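Local structure of probable transcriptional regulator (Pseudomonas aeruginosa PAO1, 2GEN) at residues Gln14-Phe20 with Ile54-Leu58. The protein probably binds DNA as a transcriptional regulator of the TetR family, with a helix-turn-helix motif in its N-terminal region. Residues are numbered along the deposited sequence; the frame is centred on the assembly and turned at random.
Sequences QAALACF and IHGEL
Helix segments 14-20 and 54-58 pass each other at 103°, nearly perpendicular, with their axes 9.9 Å apart, and the CA atoms of Ala16 and Ile54, and of Leu17 and Leu58, come nearest each other. This is the packing of the first helix of a TetR-family DNA-binding domain, helix 9-23, against the start of helix 51-76, the long helix that runs on from that domain into the rest of the chain. The contact is mostly apolar. Leu58 meets both Leu17 and Phe20: with CG anti to its backbone N (chi1 178°), both methyls are carried to the first helix. Its CD2 settles between two residues one turn apart, 3.8 Å from CA of Leu17 and 3.6 Å from CD2 of Phe20, while CD1 lies against CB of Leu17. The Leu17 and Leu58 side chains cross at about a right angle. Phe20 offers the edge of its ring to this methyl and to CA of His55. Its CE2 also comes within 4.0 Å of CD2 in the imidazole of His55, an oblique pairing with the ring planes at 58°. That imidazole meets Phe104 edge to face on helix 99-114, a helix that also supplies Trp101, which touches Leu17 and donates a hydrogen bond from NE1 to O of Leu58. Ile54 also touches Ile30, in the predicted helix-turn-helix. Across the two segments Ile54 makes a close methyl-to-methyl contact, CG2 lying 3.5 Å from CB of Ala16.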
loop_
_atom_site.group_PDB
_atom_site.type_symbol
_atom_site.label_atom_id
_atom_site.label_comp_id
_atom_site.label_asym_id
_atom_site.label_seq_id
_atom_site.Cartn_x
_atom_site.Cartn_y
_atom_site.Cartn_z
ATOM N N GLN A 14 4.933 22.554 -7.386
ATOM C CA GLN A 14 6.236 21.925 -7.246
ATOM C C GLN A 14 7.016 22.526 -6.075
ATOM O O GLN A 14 7.720 21.811 -5.373
ATOM C CB GLN A 14 7.044 21.922 -8.566
ATOM C CG GLN A 14 6.515 20.898 -9.639
ATOM C CD GLN A 14 6.252 19.457 -9.087
ATOM O OE1 GLN A 14 5.089 19.059 -8.830
ATOM N NE2 GLN A 14 7.325 18.698 -8.887
ATOM N N ALA A 15 6.863 23.830 -5.860
ATOM C CA ALA A 15 7.448 24.511 -4.692
ATOM C C ALA A 15 6.892 23.946 -3.399
ATOM O O ALA A 15 7.645 23.629 -2.491
ATOM C CB ALA A 15 7.181 26.032 -4.756
ATOM N N ALA A 16 5.563 23.819 -3.332
ATOM C CA ALA A 16 4.933 23.224 -2.167
ATOM C C ALA A 16 5.482 21.808 -1.914
ATOM O O ALA A 16 5.885 21.461 -0.800
ATOM C CB ALA A 16 3.425 23.231 -2.323
ATOM N N LEU A 17 5.560 20.996 -2.967
ATOM C CA LEU A 17 6.113 19.664 -2.805
ATOM C C LEU A 17 7.542 19.691 -2.223
ATOM O O LEU A 17 7.847 18.919 -1.318
ATOM C CB LEU A 17 6.070 18.903 -4.142
ATOM C CG LEU A 17 6.803 17.561 -4.171
ATOM C CD1 LEU A 17 6.164 16.525 -3.205
ATOM C CD2 LEU A 17 6.779 17.044 -5.603
ATOM N N ALA A 18 8.406 20.559 -2.743
ATOM C CA ALA A 18 9.779 20.660 -2.252
ATOM C C ALA A 18 9.796 20.996 -0.750
ATOM O O ALA A 18 10.540 20.377 0.018
ATOM C CB ALA A 18 10.532 21.720 -3.051
ATOM N N CYS A 19 8.937 21.937 -0.343
ATOM C CA CYS A 19 8.814 22.322 1.074
ATOM C C CYS A 19 8.345 21.151 1.915
ATOM O O CYS A 19 8.958 20.830 2.931
ATOM C CB CYS A 19 7.848 23.507 1.247
ATOM S SG CYS A 19 8.398 25.069 0.546
ATOM N N PHE A 20 7.264 20.495 1.475
ATOM C CA PHE A 20 6.691 19.360 2.195
ATOM C C PHE A 20 7.692 18.228 2.398
ATOM O O PHE A 20 7.712 17.594 3.447
ATOM C CB PHE A 20 5.462 18.796 1.464
ATOM C CG PHE A 20 4.261 19.698 1.453
ATOM C CD1 PHE A 20 4.110 20.725 2.376
ATOM C CD2 PHE A 20 3.247 19.478 0.529
ATOM C CE1 PHE A 20 2.982 21.543 2.357
ATOM C CE2 PHE A 20 2.114 20.266 0.490
ATOM C CZ PHE A 20 1.968 21.323 1.427
ATOM N N ILE A 54 -3.626 23.995 -1.055
ATOM C CA ILE A 54 -2.441 23.692 -1.858
ATOM C C ILE A 54 -2.043 22.220 -1.710
ATOM O O ILE A 54 -1.706 21.549 -2.714
ATOM C CB ILE A 54 -1.264 24.624 -1.511
ATOM C CG1 ILE A 54 -1.566 26.050 -1.996
ATOM C CG2 ILE A 54 0.021 24.135 -2.151
ATOM C CD1 ILE A 54 -0.518 27.119 -1.584
ATOM N N HIS A 55 -2.078 21.729 -0.475
ATOM C CA HIS A 55 -1.835 20.313 -0.157
ATOM C C HIS A 55 -2.755 19.362 -0.955
ATOM O O HIS A 55 -2.275 18.403 -1.592
ATOM C CB HIS A 55 -1.998 20.116 1.352
ATOM C CG HIS A 55 -1.799 18.716 1.824
ATOM N ND1 HIS A 55 -2.807 17.777 1.821
ATOM C CD2 HIS A 55 -0.719 18.104 2.358
ATOM C CE1 HIS A 55 -2.355 16.644 2.318
ATOM N NE2 HIS A 55 -1.087 16.815 2.649
ATOM N N GLY A 56 -4.058 19.629 -0.944
ATOM C CA GLY A 56 -5.016 18.815 -1.712
ATOM C C GLY A 56 -4.845 18.956 -3.226
ATOM O O GLY A 56 -4.986 17.975 -3.970
ATOM N N GLU A 57 -4.536 20.160 -3.702
ATOM C CA GLU A 57 -4.316 20.365 -5.139
ATOM C C GLU A 57 -3.059 19.607 -5.590
ATOM O O GLU A 57 -3.042 19.035 -6.710
ATOM C CB GLU A 57 -4.224 21.850 -5.510
ATOM C CG GLU A 57 -5.532 22.664 -5.246
ATOM C CD GLU A 57 -6.630 22.440 -6.280
ATOM O OE1 GLU A 57 -6.476 21.588 -7.204
ATOM O OE2 GLU A 57 -7.681 23.113 -6.175
ATOM N N LEU A 58 -2.032 19.593 -4.739
ATOM C CA LEU A 58 -0.814 18.815 -5.024
ATOM C C LEU A 58 -1.150 17.317 -5.180
ATOM O O LEU A 58 -0.648 16.618 -6.105
ATOM C CB LEU A 58 0.247 19.044 -3.932
ATOM C CG LEU A 58 1.575 18.258 -4.053
ATOM C CD1 LEU A 58 2.290 18.594 -5.381
ATOM C CD2 LEU A 58 2.505 18.478 -2.841
#